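Local coordinates for protein Two-component system sensor histidine kinase (Bacteroides thetaiotaomicron, PDB 3OTT) that probably senses saccharides through its extracellular beta-propeller and beta-sandwich region and, as a histidine kinase, probably relays the signal by autophosphorylation to control transcription, at residues 159-164 / 175-180; 121-126 / 141-146; 376-379 / 385-388; 343-348 / 402-407. All coordinates share one frame; numbering follows the deposited sequence.

Contact 1 (159-164 / 175-180); sequences IYVGTY and GKFEGI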
loop_
_atom_site.group_PDB
_atom_site.type_symbol
_atom_site.label_atom_id
_atom_site.label_comp_id
_atom_site.label_asym_id
_atom_site.label_seq_id
_atom_site.Cartn_x
_atom_site.Cartn_y
_atom_site.Cartn_z
ATOM N N ILE B 159 1.346 23.284 -3.183
ATOM C CA ILE B 159 0.250 23.847 -3.946
ATOM C C ILE B 159 0.754 24.843 -4.953
ATOM O O ILE B 159 1.340 25.865 -4.569
ATOM C CB ILE B 159 -0.805 24.516 -3.043
ATOM C CG1 ILE B 159 -1.330 23.562 -1.951
ATOM C CG2 ILE B 159 -1.885 25.136 -3.848
ATOM C CD1 ILE B 159 -2.192 22.395 -2.449
ATOM N N TYR B 160 0.456 24.567 -6.238
ATOM C CA TYR B 160 0.866 25.395 -7.354
ATOM C C TYR B 160 -0.331 26.127 -7.893
ATOM O O TYR B 160 -1.358 25.521 -8.121
ATOM C CB TYR B 160 1.568 24.561 -8.451
ATOM C CG TYR B 160 2.972 24.118 -8.051
ATOM C CD1 TYR B 160 3.163 22.947 -7.378
ATOM C CD2 TYR B 160 4.089 24.903 -8.340
ATOM C CE1 TYR B 160 4.415 22.506 -7.032
ATOM C CE2 TYR B 160 5.373 24.511 -7.962
ATOM C CZ TYR B 160 5.517 23.308 -7.276
ATOM O OH TYR B 160 6.745 22.870 -6.878
ATOM N N VAL B 161 -0.213 27.428 -8.117
ATOM C CA VAL B 161 -1.361 28.254 -8.531
ATOM C C VAL B 161 -0.990 29.041 -9.803
ATOM O O VAL B 161 -0.107 29.910 -9.770
ATOM C CB VAL B 161 -1.756 29.246 -7.398
ATOM C CG1 VAL B 161 -2.925 30.207 -7.832
ATOM C CG2 VAL B 161 -2.056 28.492 -6.162
ATOM N N GLY B 162 -1.689 28.753 -10.908
ATOM C CA GLY B 162 -1.504 29.445 -12.175
ATOM C C GLY B 162 -2.551 30.539 -12.320
ATOM O O GLY B 162 -3.754 30.300 -12.175
ATOM N N THR B 163 -2.108 31.741 -12.656
ATOM C CA THR B 163 -2.959 32.908 -12.668
ATOM C C THR B 163 -2.899 33.646 -14.006
ATOM O O THR B 163 -2.186 33.250 -14.921
ATOM C CB THR B 163 -2.591 33.937 -11.543
ATOM O OG1 THR B 163 -1.439 34.713 -11.899
ATOM C CG2 THR B 163 -2.464 33.300 -10.114
ATOM N N TYR B 164 -3.678 34.717 -14.095
ATOM C CA TYR B 164 -3.650 35.641 -15.204
ATOM C C TYR B 164 -2.216 36.186 -15.402
ATOM O O TYR B 164 -1.798 36.433 -16.526
ATOM C CB TYR B 164 -4.634 36.784 -14.911
ATOM C CG TYR B 164 -4.732 37.794 -15.984
ATOM C CD1 TYR B 164 -4.279 39.091 -15.783
ATOM C CD2 TYR B 164 -5.249 37.465 -17.220
ATOM C CE1 TYR B 164 -4.329 40.025 -16.776
ATOM C CE2 TYR B 164 -5.299 38.408 -18.230
ATOM C CZ TYR B 164 -4.836 39.688 -17.997
ATOM O OH TYR B 164 -4.917 40.643 -19.018
ATOM N N GLY B 175 1.816 31.568 5.159
ATOM C CA GLY B 175 0.579 31.810 4.428
ATOM C C GLY B 175 0.691 32.730 3.201
ATOM O O GLY B 175 -0.315 33.326 2.774
ATOM N N LYS B 176 1.889 32.837 2.624
ATOM C CA LYS B 176 2.083 33.660 1.455
ATOM C C LYS B 176 2.399 32.834 0.190
ATOM O O LYS B 176 2.471 31.632 0.227
ATOM C CB LYS B 176 3.211 34.659 1.703
ATOM C CG LYS B 176 2.902 35.734 2.705
ATOM C CD LYS B 176 3.882 36.908 2.420
ATOM C CE LYS B 176 3.995 37.889 3.621
ATOM N NZ LYS B 176 2.708 38.624 3.810
ATOM N N PHE B 177 2.621 33.494 -0.928
ATOM C CA PHE B 177 2.929 32.775 -2.125
ATOM C C PHE B 177 4.271 33.187 -2.716
ATOM O O PHE B 177 4.535 34.335 -2.906
ATOM C CB PHE B 177 1.796 32.945 -3.161
ATOM C CG PHE B 177 0.501 32.324 -2.723
ATOM C CD1 PHE B 177 -0.338 32.993 -1.821
ATOM C CD2 PHE B 177 0.112 31.069 -3.207
ATOM C CE1 PHE B 177 -1.505 32.402 -1.395
ATOM C CE2 PHE B 177 -1.089 30.488 -2.818
ATOM C CZ PHE B 177 -1.893 31.153 -1.898
ATOM N N GLU B 178 5.060 32.210 -3.098
ATOM C CA GLU B 178 6.328 32.505 -3.735
ATOM C C GLU B 178 6.157 32.450 -5.273
ATOM O O GLU B 178 5.706 31.424 -5.793
ATOM C CB GLU B 178 7.328 31.422 -3.278
ATOM C CG GLU B 178 8.681 31.556 -3.955
ATOM C CD GLU B 178 9.670 30.390 -3.667
ATOM O OE1 GLU B 178 9.263 29.305 -3.118
ATOM O OE2 GLU B 178 10.867 30.591 -4.041
ATOM N N GLY B 179 6.499 33.508 -5.983
ATOM C CA GLY B 179 6.496 33.508 -7.464
ATOM C C GLY B 179 7.511 32.556 -8.114
ATOM O O GLY B 179 8.545 32.233 -7.505
ATOM N N ILE B 180 7.193 32.071 -9.321
ATOM C CA ILE B 180 8.127 31.250 -10.102
ATOM C C ILE B 180 8.161 31.839 -11.498
ATOM O O ILE B 180 7.231 31.644 -12.275
ATOM C CB ILE B 180 7.735 29.746 -10.208
ATOM C CG1 ILE B 180 7.748 29.097 -8.856
ATOM C CG2 ILE B 180 8.700 28.982 -11.120
ATOM C CD1 ILE B 180 6.767 27.932 -8.792
#
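One blade of a beta-propeller in the extracellular sensor region holds this contact, in which Tyr160 and Val161 of the second strand meet Ile180 and Phe177 of the fourth. Strand 166-171 runs between them in the antiparallel sheet, which is why even the closest backbone positions, Val161 and Phe177, have their CA atoms 8.9 Å apart and only side chains can touch. The two pairs sit on opposite faces of the blade. Val161 sends CG2 to the Phe177 ring, 4.0 Å from CE2, the side chains crossing at about a right angle. Valine suits the spot because its branched CB keeps the methyls close to the sheet: with CG1 anti to the backbone N (chi1 177°), CG2 stands anti to the carbonyl carbon, and this methyl meets the ring. Blades of a propeller pack face to face, and Phe177 accordingly also meets Leu123 of the preceding blade and Leu143 of the connecting loop; within its own sheet it touches Tyr170. On the other face, Ile180 CD1 lies at the edge of the Tyr160 ring, near its plane, 3.8 Å from CE2. Tyrosine combines this apolar edge with a polar end, since its OH is hydrogen-bonded to Arg169 NH1. The arginine's NH2 forms a salt bridge with Glu178 OE1, linking second, third and fourth strands, while Tyr216 of strand 212-217 packs on both Tyr160 and Ile180.

Contact 2 (121-126 / 141-146); sequences NGLYTY and NGLPNN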
loop_
_atom_site.group_PDB
_atom_site.type_symbol
_atom_site.label_atom_id
_atom_site.label_comp_id
_atom_site.label_asym_id
_atom_site.label_seq_id
_atom_site.Cartn_x
_atom_site.Cartn_y
_atom_site.Cartn_z
ATOM N N ASN B 121 -12.143 36.186 -9.720
ATOM C CA ASN B 121 -11.661 37.228 -8.799
ATOM C C ASN B 121 -11.230 36.824 -7.385
ATOM O O ASN B 121 -11.466 37.552 -6.450
ATOM C CB ASN B 121 -12.585 38.484 -8.797
ATOM C CG ASN B 121 -11.806 39.816 -8.357
ATOM O OD1 ASN B 121 -12.164 40.486 -7.369
ATOM N ND2 ASN B 121 -10.758 40.159 -9.101
ATOM N N GLY B 122 -10.567 35.681 -7.232
ATOM C CA GLY B 122 -9.920 35.324 -5.975
ATOM C C GLY B 122 -9.606 33.830 -5.866
ATOM O O GLY B 122 -10.080 32.998 -6.665
ATOM N N LEU B 123 -8.793 33.510 -4.863
ATOM C CA LEU B 123 -8.375 32.185 -4.546
ATOM C C LEU B 123 -8.858 31.899 -3.148
ATOM O O LEU B 123 -8.758 32.777 -2.256
ATOM C CB LEU B 123 -6.832 32.061 -4.589
ATOM C CG LEU B 123 -6.187 30.728 -4.187
ATOM C CD1 LEU B 123 -6.512 29.604 -5.217
ATOM C CD2 LEU B 123 -4.641 30.864 -3.984
ATOM N N TYR B 124 -9.368 30.664 -2.947
ATOM C CA TYR B 124 -10.031 30.360 -1.684
ATOM C C TYR B 124 -9.682 28.969 -1.215
ATOM O O TYR B 124 -9.288 28.093 -1.992
ATOM C CB TYR B 124 -11.586 30.485 -1.810
ATOM C CG TYR B 124 -12.013 31.819 -2.374
ATOM C CD1 TYR B 124 -11.994 32.053 -3.750
ATOM C CD2 TYR B 124 -12.402 32.863 -1.519
ATOM C CE1 TYR B 124 -12.379 33.297 -4.270
ATOM C CE2 TYR B 124 -12.805 34.070 -2.016
ATOM C CZ TYR B 124 -12.764 34.290 -3.391
ATOM O OH TYR B 124 -13.159 35.491 -3.877
ATOM N N THR B 125 -9.874 28.774 0.065
ATOM C CA THR B 125 -9.837 27.473 0.648
ATOM C C THR B 125 -11.209 27.161 1.246
ATOM O O THR B 125 -11.933 28.063 1.727
ATOM C CB THR B 125 -8.650 27.476 1.621
ATOM O OG1 THR B 125 -7.569 26.722 1.039
ATOM C CG2 THR B 125 -8.942 27.020 2.911
ATOM N N TYR B 126 -11.589 25.884 1.175
ATOM C CA TYR B 126 -12.831 25.425 1.772
ATOM C C TYR B 126 -12.612 24.138 2.539
ATOM O O TYR B 126 -12.303 23.112 1.954
ATOM C CB TYR B 126 -13.897 25.211 0.703
ATOM C CG TYR B 126 -15.281 24.906 1.257
ATOM C CD1 TYR B 126 -15.870 25.735 2.236
ATOM C CD2 TYR B 126 -16.006 23.786 0.819
ATOM C CE1 TYR B 126 -17.167 25.492 2.737
ATOM C CE2 TYR B 126 -17.296 23.525 1.319
ATOM C CZ TYR B 126 -17.871 24.371 2.270
ATOM O OH TYR B 126 -19.141 24.099 2.767
ATOM N N ASN B 141 -1.407 38.173 0.678
ATOM C CA ASN B 141 -0.672 36.911 0.495
ATOM C C ASN B 141 0.438 36.893 -0.591
ATOM O O ASN B 141 1.167 35.907 -0.701
ATOM C CB ASN B 141 -1.636 35.721 0.386
ATOM C CG ASN B 141 -2.765 35.761 1.447
ATOM O OD1 ASN B 141 -3.781 36.463 1.280
ATOM N ND2 ASN B 141 -2.590 34.993 2.531
ATOM N N GLY B 142 0.594 37.988 -1.332
ATOM C CA GLY B 142 1.612 38.092 -2.400
ATOM C C GLY B 142 1.232 37.287 -3.639
ATOM O O GLY B 142 2.100 36.846 -4.397
ATOM N N LEU B 143 -0.059 37.058 -3.859
ATOM C CA LEU B 143 -0.473 36.449 -5.128
ATOM C C LEU B 143 -0.079 37.361 -6.291
ATOM O O LEU B 143 -0.135 38.577 -6.152
ATOM C CB LEU B 143 -1.967 36.196 -5.137
ATOM C CG LEU B 143 -2.463 34.895 -4.536
ATOM C CD1 LEU B 143 -3.963 34.878 -4.698
ATOM C CD2 LEU B 143 -1.820 33.686 -5.241
ATOM N N PRO B 144 0.355 36.792 -7.435
ATOM C CA PRO B 144 0.714 37.745 -8.513
ATOM C C PRO B 144 -0.549 38.407 -9.125
ATOM O O PRO B 144 -0.491 39.541 -9.594
ATOM C CB PRO B 144 1.522 36.896 -9.523
ATOM C CG PRO B 144 1.221 35.467 -9.173
ATOM C CD PRO B 144 0.783 35.415 -7.731
ATOM N N ASN B 145 -1.693 37.726 -9.037
ATOM C CA ASN B 145 -2.961 38.231 -9.586
ATOM C C ASN B 145 -4.093 37.448 -8.871
ATOM O O ASN B 145 -3.830 36.400 -8.326
ATOM C CB ASN B 145 -2.937 38.091 -11.126
ATOM C CG ASN B 145 -4.064 38.835 -11.825
ATOM O OD1 ASN B 145 -5.204 38.363 -11.834
ATOM N ND2 ASN B 145 -3.760 39.981 -12.440
ATOM N N ASN B 146 -5.295 38.014 -8.765
ATOM C CA ASN B 146 -6.471 37.359 -8.156
ATOM C C ASN B 146 -7.288 36.534 -9.151
ATOM O O ASN B 146 -8.185 35.818 -8.740
ATOM C CB ASN B 146 -7.409 38.419 -7.544
ATOM C CG ASN B 146 -6.742 39.173 -6.372
ATOM O OD1 ASN B 146 -6.137 38.546 -5.458
ATOM N ND2 ASN B 146 -6.811 40.521 -6.408
#
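Leu123 and Leu143 cross at about a right angle where two successive blades of the beta-propeller meet: Leu123 belongs to the third strand of one blade, and Leu143 to the loop leading into the first strand of the next. Leu143 CD1 is 4.0 Å from Leu123 CB and 4.1 Å from CD2 of Leu123, so one methyl rests against both the root and a branch of its partner. The Leu123 side chain is set for this by its CG lying anti to the backbone N (chi1 176°), which extends the isobutyl group toward the loop. Both leucines also pack on Phe177, and such flexible, wholly apolar side chains fit well into a buried seam between sheets. The second pair is polar and lies nearer solvent. Asn121 and Asn146 approach with their amide planes 80° apart, nearly perpendicular, and it is the CB of Asn146 that the Asn121 amide nitrogen ND2 meets, at 4.1 Å. Between the two pairs the backbones come together at Gly122, whose backbone angles call for glycine because a CB would be jammed against the preceding carbonyl O. Here Gly122 N stands 2.8 Å from Asn146 O, although the angle is too poor for a hydrogen bond.

Contact 3 (376-379 / 385-388); sequences RHIY and QLWI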
loop_
_atom_site.group_PDB
_atom_site.type_symbol
_atom_site.label_atom_id
_atom_site.label_comp_id
_atom_site.label_asym_id
_atom_site.label_seq_id
_atom_site.Cartn_x
_atom_site.Cartn_y
_atom_site.Cartn_z
ATOM N N ARG B 376 8.575 -23.261 -5.075
ATOM C CA ARG B 376 9.187 -23.817 -6.294
ATOM C C ARG B 376 8.188 -24.650 -7.126
ATOM O O ARG B 376 8.371 -24.822 -8.310
ATOM C CB ARG B 376 10.471 -24.594 -5.961
ATOM C CG ARG B 376 11.342 -23.932 -4.892
ATOM C CD ARG B 376 12.780 -24.314 -4.857
ATOM N NE ARG B 376 13.380 -23.698 -5.969
ATOM C CZ ARG B 376 14.380 -22.815 -6.005
ATOM N NH1 ARG B 376 15.059 -22.363 -4.932
ATOM N NH2 ARG B 376 14.691 -22.421 -7.222
ATOM N N HIS B 377 7.091 -25.083 -6.528
ATOM C CA HIS B 377 6.124 -25.868 -7.265
ATOM C C HIS B 377 4.848 -26.040 -6.477
ATOM O O HIS B 377 4.885 -26.154 -5.245
ATOM C CB HIS B 377 6.661 -27.230 -7.712
ATOM C CG HIS B 377 5.875 -27.840 -8.834
ATOM N ND1 HIS B 377 5.406 -29.140 -8.801
ATOM C CD2 HIS B 377 5.430 -27.311 -9.999
ATOM C CE1 HIS B 377 4.745 -29.393 -9.922
ATOM N NE2 HIS B 377 4.756 -28.297 -10.668
ATOM N N ILE B 378 3.732 -25.954 -7.199
ATOM C CA ILE B 378 2.407 -26.173 -6.651
ATOM C C ILE B 378 1.741 -27.342 -7.428
ATOM O O ILE B 378 1.737 -27.355 -8.671
ATOM C CB ILE B 378 1.549 -24.883 -6.745
ATOM C CG1 ILE B 378 2.343 -23.694 -6.217
ATOM C CG2 ILE B 378 0.201 -25.061 -5.964
ATOM C CD1 ILE B 378 1.698 -22.272 -6.583
ATOM N N TYR B 379 1.149 -28.294 -6.700
ATOM C CA TYR B 379 0.620 -29.496 -7.267
ATOM C C TYR B 379 -0.637 -29.975 -6.534
ATOM O O TYR B 379 -0.728 -29.979 -5.295
ATOM C CB TYR B 379 1.692 -30.557 -7.190
ATOM C CG TYR B 379 1.265 -31.944 -7.624
ATOM C CD1 TYR B 379 1.030 -32.228 -8.979
ATOM C CD2 TYR B 379 1.115 -32.947 -6.697
ATOM C CE1 TYR B 379 0.635 -33.486 -9.396
ATOM C CE2 TYR B 379 0.719 -34.223 -7.092
ATOM C CZ TYR B 379 0.489 -34.479 -8.449
ATOM O OH TYR B 379 0.139 -35.720 -8.853
ATOM N N GLN B 385 -5.668 -33.259 -2.889
ATOM C CA GLN B 385 -4.933 -32.597 -1.831
ATOM C C GLN B 385 -3.870 -31.671 -2.493
ATOM O O GLN B 385 -3.192 -32.043 -3.454
ATOM C CB GLN B 385 -4.261 -33.631 -0.932
ATOM C CG GLN B 385 -5.181 -34.616 -0.137
ATOM C CD GLN B 385 -5.840 -33.940 1.043
ATOM O OE1 GLN B 385 -5.170 -33.328 1.886
ATOM N NE2 GLN B 385 -7.166 -34.002 1.091
ATOM N N LEU B 386 -3.711 -30.478 -1.930
ATOM C CA LEU B 386 -2.854 -29.469 -2.484
ATOM C C LEU B 386 -1.436 -29.594 -1.845
ATOM O O LEU B 386 -1.316 -29.484 -0.629
ATOM C CB LEU B 386 -3.466 -28.107 -2.167
ATOM C CG LEU B 386 -2.995 -26.888 -2.996
ATOM C CD1 LEU B 386 -1.712 -26.386 -2.534
ATOM C CD2 LEU B 386 -2.896 -27.186 -4.487
ATOM N N TRP B 387 -0.410 -29.831 -2.661
ATOM C CA TRP B 387 0.956 -29.867 -2.166
ATOM C C TRP B 387 1.857 -28.711 -2.703
ATOM O O TRP B 387 1.680 -28.271 -3.833
ATOM C CB TRP B 387 1.622 -31.159 -2.532
ATOM C CG TRP B 387 0.929 -32.407 -1.945
ATOM C CD1 TRP B 387 -0.078 -33.097 -2.517
ATOM C CD2 TRP B 387 1.273 -33.116 -0.751
ATOM N NE1 TRP B 387 -0.416 -34.163 -1.759
ATOM C CE2 TRP B 387 0.402 -34.214 -0.665
ATOM C CE3 TRP B 387 2.244 -32.944 0.241
ATOM C CZ2 TRP B 387 0.452 -35.122 0.373
ATOM C CZ3 TRP B 387 2.301 -33.831 1.266
ATOM C CH2 TRP B 387 1.405 -34.916 1.337
ATOM N N ILE B 388 2.814 -28.230 -1.901
ATOM C CA ILE B 388 3.732 -27.219 -2.417
ATOM C C ILE B 388 5.171 -27.670 -2.132
ATOM O O ILE B 388 5.434 -28.315 -1.078
ATOM C CB ILE B 388 3.428 -25.778 -1.897
ATOM C CG1 ILE B 388 3.444 -25.772 -0.384
ATOM C CG2 ILE B 388 1.990 -25.222 -2.396
ATOM C CD1 ILE B 388 3.687 -24.350 0.194
#
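Ile378 lays its CG2 methyl against two residues of the neighbouring strand, 4.0 Å from Ile388 CG2 and 4.0 Å from Leu386 CD2. Ile378 and Ile388 are a non-hydrogen-bonded antiparallel pair, and their side chains stand side by side, pointing the same way. Beta-branched isoleucines suit this place, filling the buried face close to the sheet. Ile388 has CG1 between its backbone N and carbonyl carbon (chi1 56°), which puts CG2 anti to the carbonyl carbon, on the side of Ile378. Tyr379 and Trp387, on the other face, form the adjoining hydrogen-bonded pair. Tyr379 N donates to Trp387 O at 2.9 Å, and Trp387 N returns an almost straight bond (169° at the hydrogen) to Tyr379 O at 2.7 Å. Trp387 CD1 lies obliquely to the Tyr379 ring, 4.3 Å from Tyr379 CD2. Each aromatic also carries a hydrogen-bonding group: Tyr379 OH bonds to Glu426 N, and Trp387 NE1 to Asp381 OD2. A classic beta bulge interrupts the pairing where Arg376 and His377 both face Ala389. This hairpin makes the first two strands of a propeller blade; strand 393-398 continues the sheet, Ile378 packs toward strands 326-331 and 344-348, and Tyr379 lies against strand 421-426.

Contact 4 (343-348 / 402-407); sequences NGLIRF and RQFIHY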
loop_
_atom_site.group_PDB
_atom_site.type_symbol
_atom_site.label_atom_id
_atom_site.label_comp_id
_atom_site.label_asym_id
_atom_site.label_seq_id
_atom_site.Cartn_x
_atom_site.Cartn_y
_atom_site.Cartn_z
ATOM N N ASN B 343 8.466 -14.488 -2.739
ATOM C CA ASN B 343 8.030 -13.916 -1.468
ATOM C C ASN B 343 6.741 -14.529 -0.953
ATOM O O ASN B 343 5.812 -13.780 -0.599
ATOM C CB ASN B 343 7.820 -12.390 -1.593
ATOM C CG ASN B 343 7.719 -11.681 -0.195
ATOM O OD1 ASN B 343 8.222 -12.193 0.837
ATOM N ND2 ASN B 343 7.053 -10.513 -0.166
ATOM N N GLY B 344 6.654 -15.863 -0.921
ATOM C CA GLY B 344 5.460 -16.518 -0.362
ATOM C C GLY B 344 4.349 -16.852 -1.364
ATOM O O GLY B 344 4.525 -16.764 -2.596
ATOM N N LEU B 345 3.184 -17.220 -0.853
ATOM C CA LEU B 345 2.163 -17.840 -1.685
ATOM C C LEU B 345 0.795 -17.217 -1.420
ATOM O O LEU B 345 0.321 -17.190 -0.286
ATOM C CB LEU B 345 2.125 -19.358 -1.392
ATOM C CG LEU B 345 1.086 -20.272 -2.053
ATOM C CD1 LEU B 345 1.267 -20.449 -3.555
ATOM C CD2 LEU B 345 1.031 -21.685 -1.365
ATOM N N ILE B 346 0.135 -16.802 -2.485
ATOM C CA ILE B 346 -1.106 -16.091 -2.364
ATOM C C ILE B 346 -2.260 -16.951 -2.894
ATOM O O ILE B 346 -2.196 -17.406 -4.056
ATOM C CB ILE B 346 -1.046 -14.758 -3.097
ATOM C CG1 ILE B 346 0.195 -13.958 -2.670
ATOM C CG2 ILE B 346 -2.343 -13.928 -2.873
ATOM C CD1 ILE B 346 0.474 -12.769 -3.588
ATOM N N ARG B 347 -3.268 -17.166 -2.022
ATOM C CA ARG B 347 -4.538 -17.773 -2.389
ATOM C C ARG B 347 -5.639 -16.729 -2.580
ATOM O O ARG B 347 -5.846 -15.873 -1.713
ATOM C CB ARG B 347 -5.058 -18.664 -1.266
ATOM C CG ARG B 347 -6.022 -19.716 -1.701
ATOM C CD ARG B 347 -6.631 -20.334 -0.475
ATOM N NE ARG B 347 -7.777 -19.548 -0.042
ATOM C CZ ARG B 347 -8.685 -19.957 0.840
ATOM N NH1 ARG B 347 -8.574 -21.153 1.398
ATOM N NH2 ARG B 347 -9.724 -19.177 1.129
ATOM N N PHE B 348 -6.385 -16.845 -3.675
ATOM C CA PHE B 348 -7.410 -15.856 -3.966
ATOM C C PHE B 348 -8.400 -16.452 -4.964
ATOM O O PHE B 348 -8.090 -17.463 -5.593
ATOM C CB PHE B 348 -6.756 -14.522 -4.452
ATOM C CG PHE B 348 -6.033 -14.623 -5.761
ATOM C CD1 PHE B 348 -4.748 -15.189 -5.833
ATOM C CD2 PHE B 348 -6.620 -14.127 -6.935
ATOM C CE1 PHE B 348 -4.052 -15.274 -7.097
ATOM C CE2 PHE B 348 -5.946 -14.211 -8.179
ATOM C CZ PHE B 348 -4.651 -14.819 -8.262
ATOM N N ARG B 402 -7.145 -23.821 6.891
ATOM C CA ARG B 402 -6.542 -22.765 6.091
ATOM C C ARG B 402 -5.066 -22.621 6.451
ATOM O O ARG B 402 -4.525 -21.552 6.419
ATOM C CB ARG B 402 -7.353 -21.463 6.207
ATOM C CG ARG B 402 -8.734 -21.532 5.451
ATOM C CD ARG B 402 -9.676 -20.300 5.631
ATOM N NE ARG B 402 -9.899 -19.974 7.050
ATOM C CZ ARG B 402 -9.643 -18.793 7.633
ATOM N NH1 ARG B 402 -9.198 -17.755 6.927
ATOM N NH2 ARG B 402 -9.868 -18.632 8.937
ATOM N N GLN B 403 -4.455 -23.740 6.830
ATOM C CA GLN B 403 -3.070 -23.785 7.258
ATOM C C GLN B 403 -2.342 -24.901 6.493
ATOM O O GLN B 403 -2.968 -25.940 6.120
ATOM C CB GLN B 403 -2.929 -23.980 8.787
ATOM C CG GLN B 403 -3.514 -22.861 9.688
ATOM C CD GLN B 403 -2.843 -21.487 9.496
ATOM O OE1 GLN B 403 -1.653 -21.383 9.174
ATOM N NE2 GLN B 403 -3.601 -20.444 9.675
ATOM N N PHE B 404 -1.052 -24.672 6.226
ATOM C CA PHE B 404 -0.147 -25.750 5.739
ATOM C C PHE B 404 0.376 -26.652 6.835
ATOM O O PHE B 404 0.554 -26.219 7.969
ATOM C CB PHE B 404 1.025 -25.179 4.908
ATOM C CG PHE B 404 0.563 -24.679 3.578
ATOM C CD1 PHE B 404 0.413 -25.572 2.492
ATOM C CD2 PHE B 404 0.138 -23.389 3.440
ATOM C CE1 PHE B 404 -0.081 -25.128 1.309
ATOM C CE2 PHE B 404 -0.373 -22.939 2.243
ATOM C CZ PHE B 404 -0.486 -23.792 1.188
ATOM N N ILE B 405 0.583 -27.919 6.483
ATOM C CA ILE B 405 1.183 -28.920 7.366
ATOM C C ILE B 405 2.539 -29.226 6.745
ATOM O O ILE B 405 2.613 -29.584 5.567
ATOM C CB ILE B 405 0.360 -30.244 7.411
ATOM C CG1 ILE B 405 -0.898 -30.082 8.236
ATOM C CG2 ILE B 405 1.191 -31.412 8.008
ATOM C CD1 ILE B 405 -2.082 -29.756 7.455
ATOM N N HIS B 406 3.590 -29.109 7.551
ATOM C CA HIS B 406 4.948 -29.233 7.116
ATOM C C HIS B 406 5.414 -30.656 7.411
ATOM O O HIS B 406 4.980 -31.253 8.421
ATOM C CB HIS B 406 5.780 -28.236 7.921
ATOM C CG HIS B 406 7.251 -28.291 7.624
ATOM N ND1 HIS B 406 8.143 -28.961 8.429
ATOM C CD2 HIS B 406 7.982 -27.761 6.615
ATOM C CE1 HIS B 406 9.371 -28.834 7.936
ATOM N NE2 HIS B 406 9.300 -28.101 6.843
ATOM N N TYR B 407 6.265 -31.177 6.528
ATOM C CA TYR B 407 6.883 -32.496 6.669
ATOM C C TYR B 407 8.403 -32.475 6.463
ATOM O O TYR B 407 8.917 -31.843 5.524
ATOM C CB TYR B 407 6.294 -33.509 5.637
ATOM C CG TYR B 407 4.800 -33.647 5.656
ATOM C CD1 TYR B 407 4.166 -34.514 6.563
ATOM C CD2 TYR B 407 4.006 -32.901 4.789
ATOM C CE1 TYR B 407 2.798 -34.641 6.603
ATOM C CE2 TYR B 407 2.616 -33.038 4.797
ATOM C CZ TYR B 407 2.019 -33.918 5.706
ATOM O OH TYR B 407 0.639 -34.014 5.736
#
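Arg402 lies just before the fourth strand of a propeller blade, facing the third strand of the preceding blade across the seam between the two. It sits in a G1 beta bulge, where Arg402 and Gln403 both face Asp398, and its aliphatic CG approaches Arg347 NH1 to 4.1 Å. The two arginine chains cross at about a right angle, their guanidinium planes turned 59° apart. The touch is made by a methylene of Arg402; the charged atoms Arg347 NH1 and Arg402 NE are 5.9 Å apart, not in contact. Arginine is apt on both sides, for its long chain supplies apolar surface before the charge; Tyr397 packs on both side chains. Gln403 turns the other way, its NE2 bonded to Thr367 O. Phe404 next comes back toward the first segment, its CG anti to the carbonyl carbon (chi1 -71°), which projects the ring into the seam between blades. There it crosses Leu345 at about a right angle and also meets the rings of Tyr397 and Tyr361, the latter edge-to-face. A broad flat ring can thus share its surface among several neighbours, while the forked leucine offers a single methyl. Leu345 CD2 approaches the ring obliquely and ends 3.6 Å from Phe404 CZ and 4.1 Å from CE2 of the same ring.

How the contacts relate
From the N terminus, contact 2 comes first, closing the passage from strand 122-127 through strand 133-136 and helix 138-141 into the next blade. Contact 1 follows in series within that blade, closing the ten residues that hold strand 166-171, and the two touch: Asn141 O probably bonds to Phe177 N, and Asn141 ND2 to Gly175 O. Much later, contact 4 closes a long loop of 53 residues between neighbouring blades, and contact 3, closing the five-residue turn of its hairpin, is nested inside it. These two also touch, through Ile378 CD1 and Leu345 CD1 and through the Trp387 and Tyr407 rings. Centres of contacts 1 and 3 are about 59 Å apart, on opposite sides of the chain's centre.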